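Local structure of nucleotidyltransferase (1WWP) at residues Lys4-Leu9 with Leu109-Leu114; Tyr32-Phe37 with Gly79-Arg84; Ala40-Leu45 with Lys57-Leu62. The protein is of unknown function but probably serves as the substrate-binding partner of a nucleotidyltransferase. One frame throughout, in Å; residues are numbered along the deposited sequence.

Contact 1. Residues Lys4-Leu9 with Leu109-Leu114; sequences KALATL and LMEQVL
Leu6 reaches across to helix 93-116 with a single methyl, CD2, which lies against the backbone of Glu111: Leu6 CD2 stands 3.3 Å from Glu111 CA and almost as near the backbone N of that residue. The same methyl has Glu111 CB at 3.6 Å, while Leu114 CD1 approaches Leu6 CD2 to 3.9 Å from the next turn. Leu6 thus packs on the backbone of the partner helix at Glu111, with CB of Met110 and the Leu114 methyl bordering its tip. With Leu6 CG anti to its backbone N (chi1 179°), CG lies beside the carbonyl carbon.

One turn on, Leu9 CD2 meets the terminal methyl CE of Met110, a selenomethionine, at 3.9 Å; the two side chains cross at about a right angle. The selenomethionine chain is bent at its last torsion (chi3 -87°), which sets the position of CE. Thr33 and Phe37 of helix 20-49 and Met80 of helix 71-86 also pack on Met110, linking the pair to the middle of the bundle.

The two short helical segments run nearly antiparallel, at 157°, with axes 10.5 Å apart. On helix 2-13, Thr8 OG1 turns back to Ala5 O at 2.7 Å and also bonds to Tyr32 OH, while Lys4 NZ pairs with Tyr91 OH of the second subunit. Glu111 contributes its aliphatic base to the contact and sends its carboxylate to a salt bridge with Lys10.

Between these segments the adhesion is wholly apolar, so it depends on the fit of a few methyls, whereas the Lys10-Glu111 salt bridge adds a polar tie between the same two helices just past the 4-9 segment.

Contact 2. Residues Tyr32-Phe37 with Gly79-Arg84; sequences YTFEAF and GMVDDR
Met80 of helix 71-86, a selenomethionine, meets Phe34 and Phe37 of helix 20-49 within the helical bundle of this family, where the two segments pass at 133° with their axes 11.0 Å apart. Its methyl CE touches both rings, 3.6 Å from Phe34 CD2 and just as close to Phe37 CD2. The bend at its last torsion (chi3 75°) fixes where CE lies, and Met80 CG also touches the Phe34 ring.

Next comes Val81, whose CG2 abuts the edge of that ring near its plane, 3.4 Å from Phe34 CZ. Beyond it Val81 reaches Pro56 and Ile60 of helix 56-66.

Arg84, one turn further, lays CB and CG over one face of Phe34: CG makes a CH-pi contact 4.0 Å from the ring centroid. An alanine at Phe34 would probably open a gap among Met80, Val81 and the Arg84 methylenes, leaving the arginine chain freer to swing away from its carboxylate.

The polar end of Arg84 turns to Glu35, whose other oxygen, OE1, accepts from Trp38 NE1. Val88 of the second subunit packs on both partners of this salt bridge. Carboxylate and guanidinium planes stand nearly perpendicular, and Arg84 NE gives a bent hydrogen bond of 2.7 Å to the anti lone pair of Glu35 OE2.

Contact 3. Residues Ala40-Leu45 with Lys57-Leu62; sequences ALQAYL and KGVIRL
Helices 20-49 and 56-66, neighbours in the chain joined by a short connection, pack here as a pair inside the helical bundle, with Val59 set against Leu41, Gln42 and Leu45. The local axes cross at 52° and come within 9.6 Å of each other.

Val59 divides its two methyls between different partners. CG1, anti to the backbone N (chi1 173°), lies 3.7 Å from Leu41 CB and 3.6 Å from Leu45 CD1, and also rests against the backbone N of Gln42. CG2 instead approaches Gln42 CB at 3.9 Å, the two side chains crossing at about a right angle. One turn along both helices, Leu45 CD1 touches both the Val59 carbonyl oxygen, 3.5 Å away, and Leu62 CB at 3.9 Å. Leu45 CD2 lies farther along, near the Leu62 carbonyl.

Gln42 takes part through its CB and CG, while its amide NE2 bonds to Gly53 O in the connection and its OE1 accepts from Lys39. Trp38 packs on Val59 as well.

The interface therefore relies on the Val59 and Leu45 methyls fitting against methylenes, backbone and each other, and the glutamine amide adds a polar tie from helix 20-49 to the connecting segment.

How the contacts relate
From the N terminus, helix 2-13 supplies the first half of contact 1, which closes only when helix 93-116 returns near the C terminus. Contact 2 nests within that long loop, joining helix 20-49 to helix 71-86, and contact 3 nests in turn within contact 2, joining the later part of helix 20-49 to helix 56-66. None cross. Helix 20-49 serves both inner contacts and also meets contact 1, where Val113 packs on Leu41 and so ties contact 1 to contact 3. A long, weak ion pair between Asp82 and Lys57 spans contacts 2 and 3. Contacts 1 and 2 also reach the second subunit.

Contact 1. Residues Lys4-Leu9 with Leu109-Leu114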
ATOM      1  N   LYS A   4      -2.914 -11.240 -14.418  1.00 66.12           N
ATOM      2  CA  LYS A   4      -4.272 -10.751 -14.195  1.00 65.56           C
ATOM      3  C   LYS A   4      -4.271  -9.456 -13.380  1.00 59.93           C
ATOM      4  O   LYS A   4      -5.055  -8.535 -13.640  1.00 55.94           O
ATOM      5  CB  LYS A   4      -5.092 -11.825 -13.477  1.00 72.57           C
ATOM      6  CG  LYS A   4      -6.580 -11.828 -13.811  1.00 83.13           C
ATOM      7  CD  LYS A   4      -7.290 -10.582 -13.303  1.00 87.86           C
ATOM      8  CE  LYS A   4      -8.794 -10.706 -13.483  1.00 90.63           C
ATOM      9  NZ  LYS A   4      -9.512  -9.495 -13.013  1.00 93.77           N
ATOM     10  N   ALA A   5      -3.390  -9.389 -12.390  1.00 51.65           N
ATOM     11  CA  ALA A   5      -3.284  -8.198 -11.559  1.00 47.47           C
ATOM     12  C   ALA A   5      -2.766  -7.075 -12.455  1.00 40.08           C
ATOM     13  O   ALA A   5      -3.215  -5.936 -12.368  1.00 39.06           O
ATOM     14  CB  ALA A   5      -2.323  -8.447 -10.406  1.00 47.15           C
ATOM     15  N   LEU A   6      -1.832  -7.421 -13.333  1.00 37.49           N
ATOM     16  CA  LEU A   6      -1.250  -6.465 -14.262  1.00 43.13           C
ATOM     17  C   LEU A   6      -2.301  -5.855 -15.195  1.00 38.08           C
ATOM     18  O   LEU A   6      -2.135  -4.736 -15.674  1.00 42.05           O
ATOM     19  CB  LEU A   6      -0.155  -7.142 -15.088  1.00 37.28           C
ATOM     20  CG  LEU A   6       0.564  -6.298 -16.145  1.00 41.45           C
ATOM     21  CD1 LEU A   6       1.044  -4.961 -15.562  1.00 32.13           C
ATOM     22  CD2 LEU A   6       1.737  -7.100 -16.676  1.00 41.46           C
ATOM     23  N   ALA A   7      -3.386  -6.589 -15.424  1.00 42.70           N
ATOM     24  CA  ALA A   7      -4.479  -6.146 -16.303  1.00 43.76           C
ATOM     25  C   ALA A   7      -5.301  -5.024 -15.685  1.00 42.08           C
ATOM     26  O   ALA A   7      -5.705  -4.077 -16.365  1.00 45.79           O
ATOM     27  CB  ALA A   7      -5.385  -7.333 -16.628  1.00 44.54           C
ATOM     28  N   THR A   8      -5.557  -5.135 -14.387  1.00 47.44           N
ATOM     29  CA  THR A   8      -6.333  -4.125 -13.680  1.00 41.06           C
ATOM     30  C   THR A   8      -5.511  -2.845 -13.575  1.00 39.02           C
ATOM     31  O   THR A   8      -6.058  -1.738 -13.614  1.00 38.76           O
ATOM     32  CB  THR A   8      -6.717  -4.625 -12.290  1.00 43.72           C
ATOM     33  OG1 THR A   8      -5.531  -4.850 -11.519  1.00 55.99           O
ATOM     34  CG2 THR A   8      -7.470  -5.941 -12.408  1.00 50.59           C
ATOM     35  N   LEU A   9      -4.193  -2.992 -13.460  1.00 35.72           N
ATOM     36  CA  LEU A   9      -3.314  -1.827 -13.386  1.00 35.62           C
ATOM     37  C   LEU A   9      -3.347  -1.052 -14.706  1.00 36.15           C
ATOM     38  O   LEU A   9      -3.504   0.173 -14.715  1.00 41.35           O
ATOM     39  CB  LEU A   9      -1.867  -2.256 -13.093  1.00 40.40           C
ATOM     40  CG  LEU A   9      -0.792  -1.172 -13.293  1.00 33.21           C
ATOM     41  CD1 LEU A   9      -1.088   0.002 -12.392  1.00 36.52           C
ATOM     42  CD2 LEU A   9       0.580  -1.721 -12.998  1.00 36.61           C
ATOM     43  N   LEU A 109       7.138  -2.792 -18.455  1.00 46.83           N
ATOM     44  CA  LEU A 109       8.257  -3.630 -18.014  1.00 48.46           C
ATOM     45  C   LEU A 109       7.759  -4.968 -17.460  1.00 44.81           C
ATOM     46  O   LEU A 109       8.232  -6.034 -17.858  1.00 45.75           O
ATOM     47  CB  LEU A 109       9.063  -2.901 -16.933  1.00 46.90           C
ATOM     48  CG  LEU A 109      10.518  -3.289 -16.612  1.00 50.34           C
ATOM     49  CD1 LEU A 109      10.625  -3.565 -15.133  1.00 40.22           C
ATOM     50  CD2 LEU A 109      10.976  -4.492 -17.427  1.00 51.21           C
HETATM   51  N   MSE A 110       6.792  -4.907 -16.550  1.00 42.37           N
HETATM   52  CA  MSE A 110       6.259  -6.115 -15.943  1.00 41.95           C
HETATM   53  C   MSE A 110       5.578  -7.023 -16.938  1.00 45.26           C
HETATM   54  O   MSE A 110       5.702  -8.248 -16.852  1.00 48.12           O
HETATM   55  CB  MSE A 110       5.299  -5.765 -14.802  1.00 43.27           C
HETATM   56  CG  MSE A 110       6.006  -5.101 -13.622  1.00 44.00           C
HETATM   57 SE   MSE A 110       5.003  -4.912 -11.972  1.00 48.30          SE
HETATM   58  CE  MSE A 110       4.113  -3.213 -12.273  1.00 40.75           C
ATOM     59  N   GLU A 111       4.856  -6.426 -17.881  1.00 48.00           N
ATOM     60  CA  GLU A 111       4.152  -7.189 -18.903  1.00 45.78           C
ATOM     61  C   GLU A 111       5.161  -7.947 -19.763  1.00 41.06           C
ATOM     62  O   GLU A 111       4.970  -9.115 -20.085  1.00 43.62           O
ATOM     63  CB  GLU A 111       3.321  -6.239 -19.776  1.00 55.92           C
ATOM     64  CG  GLU A 111       2.435  -6.931 -20.810  1.00 67.10           C
ATOM     65  CD  GLU A 111       1.522  -5.960 -21.563  1.00 76.49           C
ATOM     66  OE1 GLU A 111       0.633  -6.441 -22.299  1.00 81.50           O
ATOM     67  OE2 GLU A 111       1.690  -4.725 -21.426  1.00 77.96           O
ATOM     68  N   GLN A 112       6.242  -7.271 -20.122  1.00 41.18           N
ATOM     69  CA  GLN A 112       7.281  -7.862 -20.952  1.00 46.92           C
ATOM     70  C   GLN A 112       8.086  -8.919 -20.215  1.00 41.61           C
ATOM     71  O   GLN A 112       8.438  -9.951 -20.787  1.00 40.81           O
ATOM     72  CB  GLN A 112       8.230  -6.774 -21.462  1.00 53.80           C
ATOM     73  CG  GLN A 112       7.663  -5.918 -22.573  1.00 66.85           C
ATOM     74  CD  GLN A 112       8.624  -4.833 -23.001  1.00 73.63           C
ATOM     75  OE1 GLN A 112       9.811  -5.088 -23.205  1.00 81.23           O
ATOM     76  NE2 GLN A 112       8.118  -3.614 -23.146  1.00 77.85           N
ATOM     77  N   VAL A 113       8.389  -8.668 -18.949  1.00 42.11           N
ATOM     78  CA  VAL A 113       9.167  -9.650 -18.203  1.00 40.14           C
ATOM     79  C   VAL A 113       8.338 -10.898 -17.992  1.00 38.19           C
ATOM     80  O   VAL A 113       8.806 -11.994 -18.241  1.00 37.33           O
ATOM     81  CB  VAL A 113       9.628  -9.100 -16.843  1.00 36.00           C
ATOM     82  CG1 VAL A 113      10.474 -10.156 -16.108  1.00 41.35           C
ATOM     83  CG2 VAL A 113      10.447  -7.840 -17.057  1.00 37.47           C
ATOM     84  N   LEU A 114       7.094 -10.734 -17.550  1.00 42.12           N
ATOM     85  CA  LEU A 114       6.241 -11.893 -17.311  1.00 45.16           C
ATOM     86  C   LEU A 114       6.165 -12.759 -18.561  1.00 50.89           C
ATOM     87  O   LEU A 114       6.187 -13.992 -18.476  1.00 49.48           O
ATOM     88  CB  LEU A 114       4.843 -11.448 -16.878  1.00 41.82           C
ATOM     89  CG  LEU A 114       4.790 -10.815 -15.484  1.00 45.46           C
ATOM     90  CD1 LEU A 114       3.380 -10.349 -15.166  1.00 41.46           C
ATOM     91  CD2 LEU A 114       5.274 -11.821 -14.462  1.00 39.35           C
TER

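Contact 2. Residues Tyr32-Phe37 with Gly79-Arg84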
ATOM      1  N   TYR A  32      -0.247  -4.176  -5.415  1.00 31.26           N
ATOM      2  CA  TYR A  32      -0.440  -5.613  -5.493  1.00 34.64           C
ATOM      3  C   TYR A  32       0.095  -6.257  -6.759  1.00 33.53           C
ATOM      4  O   TYR A  32       0.360  -7.456  -6.775  1.00 38.66           O
ATOM      5  CB  TYR A  32      -1.907  -6.001  -5.228  1.00 38.85           C
ATOM      6  CG  TYR A  32      -2.971  -5.561  -6.210  1.00 37.41           C
ATOM      7  CD1 TYR A  32      -3.024  -6.089  -7.496  1.00 40.41           C
ATOM      8  CD2 TYR A  32      -4.008  -4.711  -5.796  1.00 37.70           C
ATOM      9  CE1 TYR A  32      -4.104  -5.792  -8.354  1.00 44.51           C
ATOM     10  CE2 TYR A  32      -5.084  -4.410  -6.636  1.00 38.21           C
ATOM     11  CZ  TYR A  32      -5.132  -4.956  -7.909  1.00 44.72           C
ATOM     12  OH  TYR A  32      -6.223  -4.689  -8.711  1.00 42.33           O
ATOM     13  N   THR A  33       0.284  -5.469  -7.812  1.00 25.90           N
ATOM     14  CA  THR A  33       0.844  -6.015  -9.034  1.00 29.31           C
ATOM     15  C   THR A  33       2.343  -6.220  -8.830  1.00 29.14           C
ATOM     16  O   THR A  33       2.934  -7.195  -9.298  1.00 27.75           O
ATOM     17  CB  THR A  33       0.647  -5.053 -10.230  1.00 34.83           C
ATOM     18  OG1 THR A  33      -0.752  -4.931 -10.519  1.00 38.24           O
ATOM     19  CG2 THR A  33       1.407  -5.572 -11.456  1.00 25.48           C
ATOM     20  N   PHE A  34       2.956  -5.269  -8.140  1.00 32.82           N
ATOM     21  CA  PHE A  34       4.380  -5.336  -7.838  1.00 32.43           C
ATOM     22  C   PHE A  34       4.686  -6.570  -6.993  1.00 29.80           C
ATOM     23  O   PHE A  34       5.604  -7.332  -7.293  1.00 28.50           O
ATOM     24  CB  PHE A  34       4.789  -4.095  -7.053  1.00 28.35           C
ATOM     25  CG  PHE A  34       6.183  -4.151  -6.519  1.00 34.87           C
ATOM     26  CD1 PHE A  34       6.426  -4.581  -5.213  1.00 35.02           C
ATOM     27  CD2 PHE A  34       7.257  -3.746  -7.307  1.00 38.76           C
ATOM     28  CE1 PHE A  34       7.719  -4.601  -4.700  1.00 36.85           C
ATOM     29  CE2 PHE A  34       8.560  -3.764  -6.804  1.00 42.30           C
ATOM     30  CZ  PHE A  34       8.787  -4.194  -5.495  1.00 40.19           C
ATOM     31  N   GLU A  35       3.922  -6.738  -5.918  1.00 32.09           N
ATOM     32  CA  GLU A  35       4.126  -7.867  -5.022  1.00 39.28           C
ATOM     33  C   GLU A  35       4.003  -9.181  -5.776  1.00 39.61           C
ATOM     34  O   GLU A  35       4.812 -10.089  -5.584  1.00 37.09           O
ATOM     35  CB  GLU A  35       3.121  -7.823  -3.875  1.00 39.05           C
ATOM     36  CG  GLU A  35       3.140  -6.507  -3.068  1.00 58.33           C
ATOM     37  CD  GLU A  35       4.502  -6.173  -2.431  1.00 58.88           C
ATOM     38  OE1 GLU A  35       5.214  -7.103  -1.987  1.00 57.18           O
ATOM     39  OE2 GLU A  35       4.844  -4.972  -2.359  1.00 53.65           O
ATOM     40  N   ALA A  36       2.996  -9.285  -6.637  1.00 36.28           N
ATOM     41  CA  ALA A  36       2.805 -10.503  -7.416  1.00 38.88           C
ATOM     42  C   ALA A  36       3.928 -10.634  -8.429  1.00 36.54           C
ATOM     43  O   ALA A  36       4.359 -11.730  -8.764  1.00 39.62           O
ATOM     44  CB  ALA A  36       1.456 -10.475  -8.145  1.00 38.30           C
ATOM     45  N   PHE A  37       4.414  -9.503  -8.917  1.00 39.14           N
ATOM     46  CA  PHE A  37       5.478  -9.545  -9.901  1.00 34.03           C
ATOM     47  C   PHE A  37       6.818 -10.058  -9.338  1.00 32.37           C
ATOM     48  O   PHE A  37       7.406 -10.971  -9.897  1.00 28.06           O
ATOM     49  CB  PHE A  37       5.677  -8.163 -10.515  1.00 30.14           C
ATOM     50  CG  PHE A  37       6.801  -8.104 -11.492  1.00 29.92           C
ATOM     51  CD1 PHE A  37       6.688  -8.715 -12.735  1.00 29.30           C
ATOM     52  CD2 PHE A  37       8.001  -7.475 -11.154  1.00 30.22           C
ATOM     53  CE1 PHE A  37       7.756  -8.703 -13.640  1.00 35.69           C
ATOM     54  CE2 PHE A  37       9.073  -7.458 -12.044  1.00 34.00           C
ATOM     55  CZ  PHE A  37       8.950  -8.076 -13.298  1.00 35.85           C
ATOM     56  N   GLY A  79      13.929   0.974  -9.389  1.00 41.38           N
ATOM     57  CA  GLY A  79      13.263   2.228  -9.104  1.00 37.48           C
ATOM     58  C   GLY A  79      11.854   1.899  -8.676  1.00 39.41           C
ATOM     59  O   GLY A  79      11.249   2.596  -7.861  1.00 44.64           O
HETATM   60  N   MSE A  80      11.334   0.810  -9.232  1.00 37.05           N
HETATM   61  CA  MSE A  80       9.993   0.353  -8.920  1.00 36.05           C
HETATM   62  C   MSE A  80       9.934  -0.045  -7.442  1.00 35.00           C
HETATM   63  O   MSE A  80       8.957   0.233  -6.760  1.00 29.32           O
HETATM   64  CB  MSE A  80       9.653  -0.835  -9.810  1.00 38.51           C
HETATM   65  CG  MSE A  80       8.184  -1.135  -9.943  1.00 43.52           C
HETATM   66 SE   MSE A  80       7.868  -2.314 -11.450  1.00 56.23          SE
HETATM   67  CE  MSE A  80       8.491  -3.987 -10.678  1.00 54.09           C
ATOM     68  N   VAL A  81      10.986  -0.691  -6.945  1.00 34.38           N
ATOM     69  CA  VAL A  81      11.000  -1.076  -5.536  1.00 37.10           C
ATOM     70  C   VAL A  81      10.999   0.175  -4.659  1.00 36.11           C
ATOM     71  O   VAL A  81      10.270   0.246  -3.673  1.00 38.13           O
ATOM     72  CB  VAL A  81      12.213  -1.971  -5.193  1.00 32.66           C
ATOM     73  CG1 VAL A  81      12.287  -2.230  -3.661  1.00 36.89           C
ATOM     74  CG2 VAL A  81      12.081  -3.307  -5.912  1.00 25.57           C
ATOM     75  N   ASP A  82      11.784   1.182  -5.022  1.00 42.06           N
ATOM     76  CA  ASP A  82      11.799   2.398  -4.214  1.00 40.81           C
ATOM     77  C   ASP A  82      10.444   3.130  -4.242  1.00 37.37           C
ATOM     78  O   ASP A  82       9.982   3.626  -3.217  1.00 39.67           O
ATOM     79  CB  ASP A  82      12.948   3.320  -4.652  1.00 48.88           C
ATOM     80  CG  ASP A  82      14.326   2.786  -4.225  1.00 58.05           C
ATOM     81  OD1 ASP A  82      14.410   2.092  -3.178  1.00 57.91           O
ATOM     82  OD2 ASP A  82      15.327   3.071  -4.922  1.00 54.44           O
ATOM     83  N   ASP A  83       9.794   3.186  -5.399  1.00 39.22           N
ATOM     84  CA  ASP A  83       8.480   3.826  -5.478  1.00 38.10           C
ATOM     85  C   ASP A  83       7.464   3.052  -4.637  1.00 34.93           C
ATOM     86  O   ASP A  83       6.513   3.623  -4.093  1.00 32.89           O
ATOM     87  CB  ASP A  83       7.995   3.880  -6.919  1.00 45.29           C
ATOM     88  CG  ASP A  83       8.570   5.047  -7.667  1.00 57.17           C
ATOM     89  OD1 ASP A  83       8.276   5.175  -8.874  1.00 62.73           O
ATOM     90  OD2 ASP A  83       9.316   5.839  -7.041  1.00 62.55           O
ATOM     91  N   ARG A  84       7.680   1.746  -4.540  1.00 31.99           N
ATOM     92  CA  ARG A  84       6.814   0.887  -3.760  1.00 32.84           C
ATOM     93  C   ARG A  84       6.922   1.300  -2.281  1.00 38.96           C
ATOM     94  O   ARG A  84       5.950   1.246  -1.532  1.00 31.55           O
ATOM     95  CB  ARG A  84       7.234  -0.571  -3.967  1.00 35.43           C
ATOM     96  CG  ARG A  84       6.463  -1.565  -3.117  1.00 44.47           C
ATOM     97  CD  ARG A  84       4.984  -1.570  -3.460  1.00 38.91           C
ATOM     98  NE  ARG A  84       4.223  -2.372  -2.515  1.00 43.19           N
ATOM     99  CZ  ARG A  84       3.734  -1.905  -1.373  1.00 49.02           C
ATOM    100  NH1 ARG A  84       3.928  -0.634  -1.037  1.00 42.71           N
ATOM    101  NH2 ARG A  84       3.038  -2.701  -0.572  1.00 44.75           N
TER

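Contact 3. Residues Ala40-Leu45 with Lys57-Leu62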
ATOM      1  N   ALA A  40       6.719 -13.766  -8.568  1.00 26.67           N
ATOM      2  CA  ALA A  40       6.778 -14.672  -9.717  1.00 25.57           C
ATOM      3  C   ALA A  40       8.234 -14.806 -10.180  1.00 27.17           C
ATOM      4  O   ALA A  40       8.685 -15.884 -10.578  1.00 29.46           O
ATOM      5  CB  ALA A  40       5.885 -14.141 -10.876  1.00 31.40           C
ATOM      6  N   LEU A  41       8.963 -13.701 -10.164  1.00 26.91           N
ATOM      7  CA  LEU A  41      10.380 -13.724 -10.548  1.00 29.17           C
ATOM      8  C   LEU A  41      11.163 -14.588  -9.533  1.00 24.05           C
ATOM      9  O   LEU A  41      11.993 -15.404  -9.910  1.00 27.87           O
ATOM     10  CB  LEU A  41      10.957 -12.304 -10.543  1.00 27.08           C
ATOM     11  CG  LEU A  41      10.992 -11.506 -11.845  1.00 39.12           C
ATOM     12  CD1 LEU A  41      11.686 -10.157 -11.599  1.00 40.75           C
ATOM     13  CD2 LEU A  41      11.759 -12.284 -12.894  1.00 35.67           C
ATOM     14  N   GLN A  42      10.882 -14.390  -8.248  1.00 23.15           N
ATOM     15  CA  GLN A  42      11.557 -15.161  -7.199  1.00 29.82           C
ATOM     16  C   GLN A  42      11.368 -16.674  -7.408  1.00 30.22           C
ATOM     17  O   GLN A  42      12.336 -17.429  -7.392  1.00 32.94           O
ATOM     18  CB  GLN A  42      11.031 -14.733  -5.823  1.00 24.88           C
ATOM     19  CG  GLN A  42      11.603 -15.533  -4.665  1.00 38.38           C
ATOM     20  CD  GLN A  42      10.922 -15.214  -3.345  1.00 40.87           C
ATOM     21  OE1 GLN A  42       9.696 -15.266  -3.228  1.00 42.03           O
ATOM     22  NE2 GLN A  42      11.720 -14.888  -2.342  1.00 41.83           N
ATOM     23  N   ALA A  43      10.123 -17.102  -7.630  1.00 38.44           N
ATOM     24  CA  ALA A  43       9.802 -18.518  -7.856  1.00 34.99           C
ATOM     25  C   ALA A  43      10.454 -19.028  -9.124  1.00 36.52           C
ATOM     26  O   ALA A  43      10.943 -20.158  -9.178  1.00 34.28           O
ATOM     27  CB  ALA A  43       8.287 -18.706  -7.955  1.00 34.48           C
ATOM     28  N   TYR A  44      10.461 -18.191 -10.156  1.00 31.54           N
ATOM     29  CA  TYR A  44      11.060 -18.582 -11.417  1.00 29.33           C
ATOM     30  C   TYR A  44      12.575 -18.790 -11.245  1.00 32.23           C
ATOM     31  O   TYR A  44      13.143 -19.766 -11.729  1.00 32.83           O
ATOM     32  CB  TYR A  44      10.827 -17.501 -12.463  1.00 31.17           C
ATOM     33  CG  TYR A  44      11.451 -17.813 -13.805  1.00 39.03           C
ATOM     34  CD1 TYR A  44      10.783 -18.595 -14.740  1.00 45.16           C
ATOM     35  CD2 TYR A  44      12.718 -17.334 -14.133  1.00 47.14           C
ATOM     36  CE1 TYR A  44      11.351 -18.887 -15.968  1.00 44.30           C
ATOM     37  CE2 TYR A  44      13.298 -17.623 -15.360  1.00 48.09           C
ATOM     38  CZ  TYR A  44      12.607 -18.401 -16.274  1.00 50.18           C
ATOM     39  OH  TYR A  44      13.168 -18.689 -17.500  1.00 56.21           O
ATOM     40  N   LEU A  45      13.229 -17.835 -10.598  1.00 32.59           N
ATOM     41  CA  LEU A  45      14.671 -17.925 -10.392  1.00 35.71           C
ATOM     42  C   LEU A  45      14.980 -19.176  -9.563  1.00 35.03           C
ATOM     43  O   LEU A  45      15.959 -19.871  -9.808  1.00 33.79           O
ATOM     44  CB  LEU A  45      15.170 -16.662  -9.683  1.00 34.63           C
ATOM     45  CG  LEU A  45      15.262 -15.427 -10.590  1.00 31.56           C
ATOM     46  CD1 LEU A  45      15.362 -14.182  -9.747  1.00 34.99           C
ATOM     47  CD2 LEU A  45      16.460 -15.568 -11.547  1.00 20.87           C
ATOM     48  N   LYS A  57      14.693  -6.378  -4.194  1.00 34.81           N
ATOM     49  CA  LYS A  57      15.943  -5.916  -4.803  1.00 36.36           C
ATOM     50  C   LYS A  57      16.918  -7.044  -5.122  1.00 33.27           C
ATOM     51  O   LYS A  57      17.586  -7.032  -6.150  1.00 38.78           O
ATOM     52  CB  LYS A  57      16.628  -4.879  -3.909  1.00 42.16           C
ATOM     53  CG  LYS A  57      16.149  -3.445  -4.155  1.00 47.20           C
ATOM     54  CD  LYS A  57      16.943  -2.448  -3.321  1.00 56.24           C
ATOM     55  CE  LYS A  57      16.514  -1.014  -3.601  1.00 58.03           C
ATOM     56  NZ  LYS A  57      17.204  -0.045  -2.689  1.00 62.12           N
ATOM     57  N   GLY A  58      17.000  -8.024  -4.239  1.00 35.42           N
ATOM     58  CA  GLY A  58      17.899  -9.137  -4.477  1.00 35.83           C
ATOM     59  C   GLY A  58      17.434  -9.967  -5.651  1.00 31.69           C
ATOM     60  O   GLY A  58      18.233 -10.450  -6.447  1.00 29.32           O
ATOM     61  N   VAL A  59      16.123 -10.147  -5.746  1.00 29.44           N
ATOM     62  CA  VAL A  59      15.562 -10.929  -6.842  1.00 34.91           C
ATOM     63  C   VAL A  59      15.807 -10.204  -8.164  1.00 26.93           C
ATOM     64  O   VAL A  59      16.164 -10.797  -9.176  1.00 33.38           O
ATOM     65  CB  VAL A  59      14.026 -11.185  -6.639  1.00 36.72           C
ATOM     66  CG1 VAL A  59      13.430 -11.854  -7.878  1.00 36.68           C
ATOM     67  CG2 VAL A  59      13.828 -12.083  -5.427  1.00 41.25           C
ATOM     68  N   ILE A  60      15.662  -8.892  -8.142  1.00 32.31           N
ATOM     69  CA  ILE A  60      15.880  -8.141  -9.374  1.00 36.78           C
ATOM     70  C   ILE A  60      17.367  -8.280  -9.813  1.00 31.38           C
ATOM     71  O   ILE A  60      17.665  -8.492 -11.003  1.00 30.20           O
ATOM     72  CB  ILE A  60      15.422  -6.651  -9.172  1.00 33.06           C
ATOM     73  CG1 ILE A  60      13.894  -6.603  -9.161  1.00 34.46           C
ATOM     74  CG2 ILE A  60      16.008  -5.768 -10.237  1.00 36.79           C
ATOM     75  CD1 ILE A  60      13.308  -5.289  -8.613  1.00 39.42           C
ATOM     76  N   ARG A  61      18.287  -8.206  -8.847  1.00 32.18           N
ATOM     77  CA  ARG A  61      19.723  -8.330  -9.146  1.00 36.56           C
ATOM     78  C   ARG A  61      20.020  -9.700  -9.751  1.00 32.73           C
ATOM     79  O   ARG A  61      20.814  -9.830 -10.672  1.00 33.45           O
ATOM     80  CB  ARG A  61      20.571  -8.142  -7.882  1.00 40.97           C
ATOM     81  CG  ARG A  61      20.269  -6.861  -7.140  1.00 48.44           C
ATOM     82  CD  ARG A  61      21.495  -5.982  -7.116  1.00 42.91           C
ATOM     83  NE  ARG A  61      21.291  -4.754  -6.367  1.00 47.30           N
ATOM     84  CZ  ARG A  61      20.988  -4.697  -5.076  1.00 48.04           C
ATOM     85  NH1 ARG A  61      20.849  -5.809  -4.359  1.00 48.35           N
ATOM     86  NH2 ARG A  61      20.821  -3.512  -4.512  1.00 40.08           N
ATOM     87  N   LEU A  62      19.384 -10.749  -9.231  1.00 35.63           N
ATOM     88  CA  LEU A  62      19.587 -12.106  -9.775  1.00 26.24           C
ATOM     89  C   LEU A  62      18.918 -12.185 -11.156  1.00 28.33           C
ATOM     90  O   LEU A  62      19.463 -12.773 -12.077  1.00 25.29           O
ATOM     91  CB  LEU A  62      18.992 -13.172  -8.830  1.00 31.17           C
ATOM     92  CG  LEU A  62      19.672 -13.261  -7.447  1.00 37.62           C
ATOM     93  CD1 LEU A  62      18.826 -14.102  -6.503  1.00 35.78           C
ATOM     94  CD2 LEU A  62      21.092 -13.849  -7.595  1.00 25.44           C
TER